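Local coordinates for protein 2-hydroxyisobutyryl-CoA synthetase (Aquincola tertiaricarbonis, PDB 6HE0) that is a two-domain AMP-binding enzyme of the ANL superfamily, modelled with coenzyme A and adenosine monophosphate bound, at residues 128-133 with 383-388; 291-296 with 359-364; 410-415 with 447-452. All coordinates share one frame; numbering follows the deposited sequence.

Contact 1 of 3, residues 128-133 with 383-388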
loop_
_atom_site.group_PDB
_atom_site.type_symbol
_atom_site.label_atom_id
_atom_site.label_comp_id
_atom_site.label_asym_id
_atom_site.label_seq_id
_atom_site.Cartn_x
_atom_site.Cartn_y
_atom_site.Cartn_z
ATOM N N SER A 128 9.258 12.816 -1.172
ATOM C CA SER A 128 8.623 13.997 -1.735
ATOM C C SER A 128 9.343 15.151 -1.062
ATOM O O SER A 128 10.243 14.928 -0.241
ATOM C CB SER A 128 7.142 14.040 -1.354
ATOM O OG SER A 128 6.371 13.099 -2.083
ATOM N N GLY A 129 8.910 16.366 -1.354
ATOM C CA GLY A 129 9.415 17.531 -0.660
ATOM C C GLY A 129 10.304 18.438 -1.450
ATOM O O GLY A 129 10.568 19.540 -1.004
ATOM N N THR A 130 10.817 17.991 -2.577
ATOM C CA THR A 130 11.692 18.863 -3.328
ATOM C C THR A 130 11.140 19.188 -4.690
ATOM O O THR A 130 10.476 18.355 -5.330
ATOM C CB THR A 130 13.142 18.308 -3.406
ATOM O OG1 THR A 130 13.136 17.061 -4.107
ATOM C CG2 THR A 130 13.799 18.146 -2.036
ATOM N N THR A 131 11.466 20.404 -5.153
ATOM C CA THR A 131 11.199 20.854 -6.514
ATOM C C THR A 131 12.195 20.055 -7.394
ATOM O O THR A 131 13.200 19.536 -6.884
ATOM C CB THR A 131 11.450 22.365 -6.646
ATOM O OG1 THR A 131 12.764 22.671 -6.157
ATOM C CG2 THR A 131 10.368 23.212 -5.954
ATOM N N GLY A 132 11.914 19.948 -8.679
ATOM C CA GLY A 132 12.796 19.204 -9.563
ATOM C C GLY A 132 12.609 17.705 -9.417
ATOM O O GLY A 132 11.536 17.248 -9.007
ATOM N N ARG A 133 13.660 16.940 -9.740
ATOM C CA ARG A 133 13.666 15.485 -9.707
ATOM C C ARG A 133 13.636 14.945 -8.257
ATOM O O ARG A 133 14.591 15.190 -7.517
ATOM C CB ARG A 133 14.888 14.958 -10.487
ATOM C CG ARG A 133 14.824 13.472 -10.812
ATOM C CD ARG A 133 16.193 12.894 -11.111
ATOM N NE ARG A 133 16.168 11.430 -11.059
ATOM C CZ ARG A 133 16.333 10.709 -9.950
ATOM N NH1 ARG A 133 16.554 11.312 -8.779
ATOM N NH2 ARG A 133 16.269 9.385 -9.998
ATOM N N PRO A 383 11.102 24.676 4.169
ATOM C CA PRO A 383 10.665 26.010 3.723
ATOM C C PRO A 383 11.377 26.527 2.466
ATOM O O PRO A 383 10.737 27.211 1.670
ATOM C CB PRO A 383 10.970 26.900 4.937
ATOM C CG PRO A 383 10.941 25.967 6.090
ATOM C CD PRO A 383 11.554 24.710 5.573
ATOM N N SER A 384 12.656 26.166 2.243
ATOM C CA SER A 384 13.366 26.592 1.027
ATOM C C SER A 384 12.669 26.046 -0.237
ATOM O O SER A 384 12.639 26.715 -1.278
ATOM C CB SER A 384 14.815 26.121 1.054
ATOM O OG SER A 384 14.906 24.718 1.264
ATOM N N GLU A 385 12.070 24.835 -0.105
ATOM C CA GLU A 385 11.356 24.170 -1.173
ATOM C C GLU A 385 9.982 24.817 -1.489
ATOM O O GLU A 385 9.608 24.902 -2.665
ATOM C CB GLU A 385 11.262 22.680 -0.895
ATOM C CG GLU A 385 12.025 21.921 -1.955
ATOM C CD GLU A 385 13.534 21.946 -1.900
ATOM O OE1 GLU A 385 14.142 22.264 -2.944
ATOM O OE2 GLU A 385 14.109 21.621 -0.835
ATOM N N ILE A 386 9.292 25.348 -0.466
ATOM C CA ILE A 386 8.044 26.102 -0.631
ATOM C C ILE A 386 8.396 27.424 -1.354
ATOM O O ILE A 386 7.653 27.879 -2.225
ATOM C CB ILE A 386 7.375 26.347 0.745
ATOM C CG1 ILE A 386 7.022 24.999 1.421
ATOM C CG2 ILE A 386 6.148 27.262 0.624
ATOM C CD1 ILE A 386 6.336 25.086 2.822
ATOM N N ASP A 387 9.562 27.995 -1.029
ATOM C CA ASP A 387 10.027 29.252 -1.630
ATOM C C ASP A 387 10.377 29.027 -3.110
ATOM O O ASP A 387 9.964 29.818 -3.962
ATOM C CB ASP A 387 11.206 29.830 -0.827
ATOM C CG ASP A 387 11.706 31.171 -1.322
ATOM O OD1 ASP A 387 11.052 32.186 -1.038
ATOM O OD2 ASP A 387 12.762 31.202 -1.990
ATOM N N ALA A 388 11.099 27.924 -3.412
ATOM C CA ALA A 388 11.472 27.565 -4.788
ATOM C C ALA A 388 10.203 27.302 -5.622
ATOM O O ALA A 388 10.098 27.828 -6.726
ATOM C CB ALA A 388 12.380 26.343 -4.794
#
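The loop at Gly129-Thr131 runs past the first turn of the helix that starts at Pro383, and Thr130 and Glu385 approach to 5.7 Å between their CA atoms. Gly129 has a positive phi (109°), and its carbonyl O lies against the Glu385 side chain. Glu385 takes part in three of the four residue contacts and gives most of the helix's share. Its chi1 of -116° falls away from a staggered value, and a bend at chi2 lays the chain alongside Thr130, with CG 3.4 Å from Thr130 CA. The carboxylate then straddles the two threonines: OE2 lies 3.7 Å from the methyl CG2 of Thr130, while OE1 faces Thr131, 3.5 Å from its OG1. One turn further along the helix, Ala388 turns its CB to Thr131 and meets the methyl CG2 at 3.9 Å. Val445 of helix 428-446 adds a backbone hydrogen bond to Gly129, and its side chain packs against Thr131. The interface mixes polar and apolar touches near the surface. The Ser-Gly-Thr-Thr-Gly sequence of 128-132, here lying against the C-terminal domain, is consistent with the glycine- and threonine-rich, P-loop-like motif of ANL enzymes.

Contact 2 of 3, residues 291-296 with 359-364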
loop_
_atom_site.group_PDB
_atom_site.type_symbol
_atom_site.label_atom_id
_atom_site.label_comp_id
_atom_site.label_asym_id
_atom_site.label_seq_id
_atom_site.Cartn_x
_atom_site.Cartn_y
_atom_site.Cartn_z
ATOM N N GLU A 291 9.105 -2.956 25.207
ATOM C CA GLU A 291 8.022 -3.124 26.170
ATOM C C GLU A 291 8.417 -2.620 27.582
ATOM O O GLU A 291 7.606 -1.940 28.207
ATOM C CB GLU A 291 7.523 -4.585 26.193
ATOM C CG GLU A 291 6.302 -4.826 27.068
ATOM C CD GLU A 291 5.569 -6.140 26.886
ATOM O OE1 GLU A 291 6.161 -7.114 26.365
ATOM O OE2 GLU A 291 4.378 -6.188 27.259
ATOM N N GLN A 292 9.653 -2.909 28.069
ATOM C CA GLN A 292 10.063 -2.431 29.404
ATOM C C GLN A 292 10.697 -1.037 29.366
ATOM O O GLN A 292 10.537 -0.284 30.313
ATOM C CB GLN A 292 10.964 -3.437 30.149
ATOM C CG GLN A 292 10.374 -4.851 30.344
ATOM C CD GLN A 292 10.246 -5.629 29.054
ATOM O OE1 GLN A 292 11.023 -5.465 28.111
ATOM N NE2 GLN A 292 9.195 -6.403 28.941
ATOM N N SER A 293 11.426 -0.702 28.291
ATOM C CA SER A 293 12.050 0.614 28.112
ATOM C C SER A 293 11.122 1.368 27.163
ATOM O O SER A 293 11.497 1.673 26.028
ATOM C CB SER A 293 13.441 0.465 27.504
ATOM O OG SER A 293 14.264 -0.366 28.298
ATOM N N ASN A 294 9.856 1.558 27.611
ATOM C CA ASN A 294 8.744 2.111 26.835
ATOM C C ASN A 294 8.771 3.626 26.600
ATOM O O ASN A 294 8.080 4.116 25.702
ATOM C CB ASN A 294 7.425 1.705 27.466
ATOM C CG ASN A 294 7.223 2.261 28.847
ATOM O OD1 ASN A 294 8.042 2.070 29.748
ATOM N ND2 ASN A 294 6.133 2.978 29.037
ATOM N N ASP A 295 9.509 4.361 27.416
ATOM C CA ASP A 295 9.629 5.803 27.261
ATOM C C ASP A 295 10.849 6.080 26.392
ATOM O O ASP A 295 11.963 5.627 26.716
ATOM C CB ASP A 295 9.775 6.499 28.628
ATOM C CG ASP A 295 8.556 6.378 29.534
ATOM O OD1 ASP A 295 7.427 6.650 29.056
ATOM O OD2 ASP A 295 8.738 6.063 30.732
ATOM N N GLY A 296 10.634 6.830 25.313
ATOM C CA GLY A 296 11.708 7.187 24.398
ATOM C C GLY A 296 12.153 6.022 23.555
ATOM O O GLY A 296 11.357 5.121 23.277
ATOM N N TYR A 359 21.943 -0.999 25.265
ATOM C CA TYR A 359 22.006 -0.036 24.172
ATOM C C TYR A 359 21.950 1.373 24.710
ATOM O O TYR A 359 21.238 1.604 25.706
ATOM C CB TYR A 359 20.783 -0.202 23.230
ATOM C CG TYR A 359 20.782 -1.426 22.341
ATOM C CD1 TYR A 359 21.914 -1.789 21.615
ATOM C CD2 TYR A 359 19.630 -2.187 22.175
ATOM C CE1 TYR A 359 21.917 -2.922 20.807
ATOM C CE2 TYR A 359 19.631 -3.339 21.394
ATOM C CZ TYR A 359 20.777 -3.700 20.708
ATOM O OH TYR A 359 20.753 -4.782 19.869
ATOM N N PRO A 360 22.561 2.355 23.996
ATOM C CA PRO A 360 22.327 3.772 24.355
ATOM C C PRO A 360 20.829 4.072 24.226
ATOM O O PRO A 360 20.105 3.405 23.468
ATOM C CB PRO A 360 23.103 4.564 23.282
ATOM C CG PRO A 360 24.065 3.596 22.679
ATOM C CD PRO A 360 23.403 2.236 22.790
ATOM N N ARG A 361 20.346 5.025 25.010
ATOM C CA ARG A 361 18.939 5.372 25.000
ATOM C C ARG A 361 18.751 6.854 24.656
ATOM O O ARG A 361 19.587 7.686 24.993
ATOM C CB ARG A 361 18.341 5.056 26.387
ATOM C CG ARG A 361 16.834 5.155 26.460
ATOM C CD ARG A 361 16.344 4.878 27.855
ATOM N NE ARG A 361 14.932 4.494 27.842
ATOM C CZ ARG A 361 14.243 4.144 28.919
ATOM N NH1 ARG A 361 14.826 4.125 30.116
ATOM N NH2 ARG A 361 12.966 3.799 28.812
ATOM N N LEU A 362 17.618 7.164 24.017
ATOM C CA LEU A 362 17.109 8.502 23.686
ATOM C C LEU A 362 15.900 8.642 24.667
ATOM O O LEU A 362 14.793 8.252 24.316
ATOM C CB LEU A 362 16.672 8.569 22.186
ATOM C CG LEU A 362 17.727 8.122 21.123
ATOM C CD1 LEU A 362 17.279 8.430 19.720
ATOM C CD2 LEU A 362 19.114 8.701 21.393
ATOM N N PRO A 363 16.129 9.068 25.946
ATOM C CA PRO A 363 15.033 9.051 26.942
ATOM C C PRO A 363 13.812 9.885 26.617
ATOM O O PRO A 363 12.739 9.555 27.127
ATOM C CB PRO A 363 15.709 9.503 28.244
ATOM C CG PRO A 363 16.957 10.175 27.830
ATOM C CD PRO A 363 17.400 9.487 26.572
ATOM N N GLN A 364 13.938 10.897 25.738
ATOM C CA GLN A 364 12.796 11.741 25.306
ATOM C C GLN A 364 12.558 11.681 23.787
ATOM O O GLN A 364 11.953 12.584 23.197
ATOM C CB GLN A 364 13.014 13.190 25.744
ATOM C CG GLN A 364 12.739 13.439 27.227
ATOM C CD GLN A 364 13.434 14.697 27.679
ATOM O OE1 GLN A 364 13.181 15.806 27.175
ATOM N NE2 GLN A 364 14.356 14.542 28.625
HETATM O O HOH W 1 13.537 3.363 25.356
#
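Ser293 points its CB at the guanidinium of Arg361 and lies over one face of it, 3.6 Å from NH2. The OG of this serine is turned to another partner, the backbone N of Cys355, so it is the methylene that covers the arginine. The carbonyl oxygen of Ser293 accepts a hydrogen bond, 2.7 Å from the oxygen of a water lodged between the segments. At Asn294 the contact recedes, and its carbonyl oxygen is bonded instead to Lys261. Asp295 turns the chain back towards Arg361: its carbonyl oxygen accepts a weak, bent bond from NH2 of Arg361 (3.0 Å, 126° at the hydrogen). The same oxygen accepts a hydrogen bond from the water, which in turn accepts from NE of Arg361 at 3.1 Å. Direct and water-mediated contacts therefore tie the guanidinium to the main chain. Arg361 spans the gap because its CG stands opposite the backbone N (chi1 -171°) and the chain continues extended as far as NE. The Asp295 carboxylate is not part of this grip; its OD1 forms a salt bridge with Lys261. At Gly296, where positive phi bends the chain, CA comes close enough to Leu362 for a CA-H...O contact, 3.3 Å to the carbonyl oxygen. A backbone hydrogen bond between Met297 and Leu362 follows directly. The segment 291-296 thus forms most of the connection of a beta hairpin, strands 287-288 and 297-299, and the contact forms where strand 361-362 joins antiparallel to the second of them.

Contact 3 of 3, residues 410-415 with 447-452. With COA (coenzyme A), chain D.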
loop_
_atom_site.group_PDB
_atom_site.type_symbol
_atom_site.label_atom_id
_atom_site.label_comp_id
_atom_site.label_asym_id
_atom_site.label_seq_id
_atom_site.Cartn_x
_atom_site.Cartn_y
_atom_site.Cartn_z
ATOM N N MET A 410 -4.844 16.844 13.677
ATOM C CA MET A 410 -3.646 16.773 12.848
ATOM C C MET A 410 -3.207 18.105 12.351
ATOM O O MET A 410 -3.985 19.062 12.403
ATOM C CB MET A 410 -3.797 15.765 11.699
ATOM C CG MET A 410 -4.025 14.341 12.196
ATOM S SD MET A 410 -4.168 13.156 10.873
ATOM C CE MET A 410 -2.464 12.878 10.528
ATOM N N ASP A 411 -1.927 18.187 11.907
ATOM C CA ASP A 411 -1.353 19.443 11.450
ATOM C C ASP A 411 -2.075 20.003 10.266
ATOM O O ASP A 411 -2.619 19.261 9.434
ATOM C CB ASP A 411 0.123 19.299 11.049
ATOM C CG ASP A 411 0.984 18.583 12.041
ATOM O OD1 ASP A 411 1.071 19.049 13.180
ATOM O OD2 ASP A 411 1.622 17.586 11.655
ATOM N N GLU A 412 -2.034 21.337 10.191
ATOM C CA GLU A 412 -2.482 22.134 9.063
ATOM C C GLU A 412 -1.348 23.069 8.724
ATOM O O GLU A 412 -0.731 23.685 9.609
ATOM C CB GLU A 412 -3.803 22.872 9.341
ATOM C CG GLU A 412 -5.035 21.980 9.163
ATOM C CD GLU A 412 -5.323 21.417 7.764
ATOM O OE1 GLU A 412 -5.956 20.337 7.676
ATOM O OE2 GLU A 412 -4.930 22.056 6.758
ATOM N N LEU A 413 -1.020 23.097 7.454
ATOM C CA LEU A 413 0.005 23.952 6.913
ATOM C C LEU A 413 -0.724 25.088 6.208
ATOM O O LEU A 413 -1.398 24.839 5.214
ATOM C CB LEU A 413 0.821 23.179 5.854
ATOM C CG LEU A 413 2.304 23.541 5.645
ATOM C CD1 LEU A 413 2.806 23.009 4.326
ATOM C CD2 LEU A 413 2.580 25.029 5.770
ATOM N N LEU A 414 -0.558 26.326 6.705
ATOM C CA LEU A 414 -1.151 27.514 6.109
ATOM C C LEU A 414 -0.079 28.365 5.424
ATOM O O LEU A 414 0.944 28.648 6.037
ATOM C CB LEU A 414 -1.923 28.344 7.162
ATOM C CG LEU A 414 -2.467 29.735 6.682
ATOM C CD1 LEU A 414 -3.522 29.587 5.601
ATOM C CD2 LEU A 414 -2.985 30.556 7.821
ATOM N N LEU A 415 -0.298 28.733 4.144
ATOM C CA LEU A 415 0.591 29.632 3.392
ATOM C C LEU A 415 -0.149 30.898 3.116
ATOM O O LEU A 415 -1.246 30.856 2.554
ATOM C CB LEU A 415 1.083 29.077 2.046
ATOM C CG LEU A 415 1.712 27.690 2.000
ATOM C CD1 LEU A 415 2.187 27.386 0.586
ATOM C CD2 LEU A 415 2.879 27.559 2.990
ATOM N N GLY A 447 3.843 16.939 -1.244
ATOM C CA GLY A 447 3.254 15.613 -1.062
ATOM C C GLY A 447 2.082 15.652 -0.092
ATOM O O GLY A 447 1.428 14.629 0.137
ATOM N N VAL A 448 1.802 16.836 0.491
ATOM C CA VAL A 448 0.693 17.059 1.457
ATOM C C VAL A 448 -0.060 18.276 1.042
ATOM O O VAL A 448 0.541 19.211 0.498
ATOM C CB VAL A 448 1.129 17.202 2.961
ATOM C CG1 VAL A 448 1.606 15.863 3.529
ATOM C CG2 VAL A 448 2.172 18.311 3.161
ATOM N N ARG A 449 -1.349 18.303 1.360
ATOM C CA ARG A 449 -2.257 19.405 1.070
ATOM C C ARG A 449 -1.918 20.560 2.002
ATOM O O ARG A 449 -1.926 20.409 3.234
ATOM C CB ARG A 449 -3.715 18.934 1.285
ATOM C CG ARG A 449 -4.828 19.958 0.982
ATOM C CD ARG A 449 -6.195 19.553 1.566
ATOM N NE ARG A 449 -6.064 18.943 2.898
ATOM C CZ ARG A 449 -5.958 19.621 4.038
ATOM N NH1 ARG A 449 -6.019 20.944 4.040
ATOM N NH2 ARG A 449 -5.787 18.979 5.184
ATOM N N ALA A 450 -1.597 21.708 1.414
ATOM C CA ALA A 450 -1.374 22.927 2.191
ATOM C C ALA A 450 -2.591 23.822 1.978
ATOM O O ALA A 450 -3.253 23.735 0.933
ATOM C CB ALA A 450 -0.127 23.639 1.703
ATOM N N LYS A 451 -2.907 24.652 2.959
ATOM C CA LYS A 451 -3.995 25.611 2.797
ATOM C C LYS A 451 -3.330 26.918 2.312
ATOM O O LYS A 451 -2.357 27.333 2.906
ATOM C CB LYS A 451 -4.772 25.823 4.110
ATOM C CG LYS A 451 -5.879 26.887 3.963
ATOM C CD LYS A 451 -6.858 26.880 5.126
ATOM C CE LYS A 451 -7.737 28.113 5.138
ATOM N NZ LYS A 451 -7.610 28.876 6.417
ATOM N N VAL A 452 -3.807 27.508 1.207
ATOM C CA VAL A 452 -3.241 28.739 0.628
ATOM C C VAL A 452 -4.257 29.907 0.665
ATOM O O VAL A 452 -5.367 29.774 0.158
ATOM C CB VAL A 452 -2.651 28.512 -0.805
ATOM C CG1 VAL A 452 -2.109 29.815 -1.386
ATOM C CG2 VAL A 452 -1.546 27.458 -0.778
HETATM N N1A COA D . -1.713 9.030 8.190
HETATM C C2A COA D . -2.919 8.541 7.886
HETATM N N3A COA D . -3.971 9.174 7.353
HETATM C C4A COA D . -3.708 10.470 7.152
HETATM C C5A COA D . -2.515 11.122 7.422
HETATM C C6A COA D . -1.469 10.340 7.966
HETATM N N6A COA D . -0.251 10.801 8.227
HETATM N N7A COA D . -2.612 12.470 7.110
HETATM C C8A COA D . -3.847 12.604 6.690
HETATM N N9A COA D . -4.563 11.435 6.676
HETATM C C1B COA D . -5.945 11.247 6.218
HETATM C C2B COA D . -6.898 12.319 6.730
HETATM O O2B COA D . -7.248 12.066 8.085
HETATM C C3B COA D . -7.989 12.285 5.653
HETATM O O3B COA D . -8.924 11.203 5.841
HETATM P P3B COA D . -10.308 11.349 6.582
HETATM O O7A COA D . -11.222 10.374 6.019
HETATM O O8A COA D . -9.957 11.096 8.004
HETATM O O9A COA D . -10.780 12.790 6.466
HETATM C C4B COA D . -7.227 11.945 4.370
HETATM O O4B COA D . -5.995 11.317 4.800
HETATM C C5B COA D . -6.926 13.132 3.487
HETATM O O5B COA D . -6.300 14.130 4.334
HETATM P P1A COA D . -5.535 15.418 3.779
HETATM O O1A COA D . -5.042 16.291 4.869
HETATM O O2A COA D . -6.357 16.209 2.810
HETATM O O3A COA D . -4.397 14.726 2.906
HETATM P P2A COA D . -2.816 14.766 2.734
HETATM O O4A COA D . -2.510 15.906 1.861
HETATM O O5A COA D . -2.173 14.901 4.107
HETATM O O6A COA D . -2.447 13.328 2.148
HETATM C CBP COA D . -1.440 11.316 3.072
HETATM C CCP COA D . -2.688 12.199 3.010
HETATM C CDP COA D . -1.622 10.170 4.074
HETATM C CEP COA D . -1.227 10.724 1.667
HETATM C CAP COA D . -0.241 12.214 3.483
HETATM O OAP COA D . -0.430 12.900 4.717
HETATM C C9P COA D . 1.115 11.518 3.462
HETATM O O9P COA D . 1.598 11.124 2.404
HETATM N N8P COA D . 1.751 11.358 4.621
HETATM C C7P COA D . 3.011 10.632 4.660
HETATM C C6P COA D . 3.716 10.814 5.938
HETATM C C5P COA D . 3.636 9.585 6.801
HETATM O O5P COA D . 2.553 9.137 7.181
HETATM N N4P COA D . 4.810 9.075 7.166
HETATM C C3P COA D . 5.015 8.332 8.400
HETATM C C2P COA D . 4.848 6.833 8.251
HETATM S S1P COA D . 3.912 6.423 9.744
HETATM O O HOH W 2 -2.466 21.354 5.688
#
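NH2 of Arg449 is shared between two anions, Glu412 OE1 and the phosphate oxygen O1A of coenzyme A, each 2.8 Å away. Towards Glu412 the guanidinium works end-on: NH2 serves OE1 in a nearly straight bond, and NH1 reaches OE2 at 3.1 Å on its syn side. The two planes are 34° apart, so this bidentate salt bridge is twisted rather than flat. Another edge of the guanidinium faces the ligand, with NE bonded to O2A at 2.8 Å. A turn at chi3 (39°) swings the group into this position, and the backbone N of Arg449 adds a bond of 2.7 Å to O4A on the second phosphorus. Next to the salt bridge, a water donates to Glu412 OE2 and Arg449 O and accepts from Leu413 N. Further along, the chains pair as parallel strands: Lys451 N bonds Leu413 O, and Leu415 N bonds Lys451 O at 2.8 Å. Leu415 CD1 packs on Val452 CG2 on one face of this sheet, with Leu414 and Lys451 side by side on the other. Helix 428-446 lies in the connection, making a beta-alpha-beta crossover. Met410 CE touches the adenine at N7A, 3.4 Å away. The chemistry implies that Glu412 probably orients Arg449 and offsets part of its charge, so that this arginine, in the loop leading into strand 451-454, holds the diphosphate through side chain and backbone; Arg377 also bonds the ligand.

How the contacts relate
Contacts 1 and 3 are neighbours, their centres about 14 Å apart, and both involve the C-terminal domain: Ile386 of contact 1 packs on Leu415 of contact 3, and Ser128 touches Gly447. Contact 2 lies about 34 Å from contact 1, between centres, across the middle of the chain. Contact 1 sets a loop against a helix at the surface, through van der Waals touches of side chains and backbone. Contacts 2 and 3 are partly buried and accompany strand pairing, antiparallel beside contact 2 and parallel within contact 3. Each relies on an arginine and a water, but Arg361 meets one main-chain oxygen directly and another through water, whereas Arg449 lies between a carboxylate and a diphosphate.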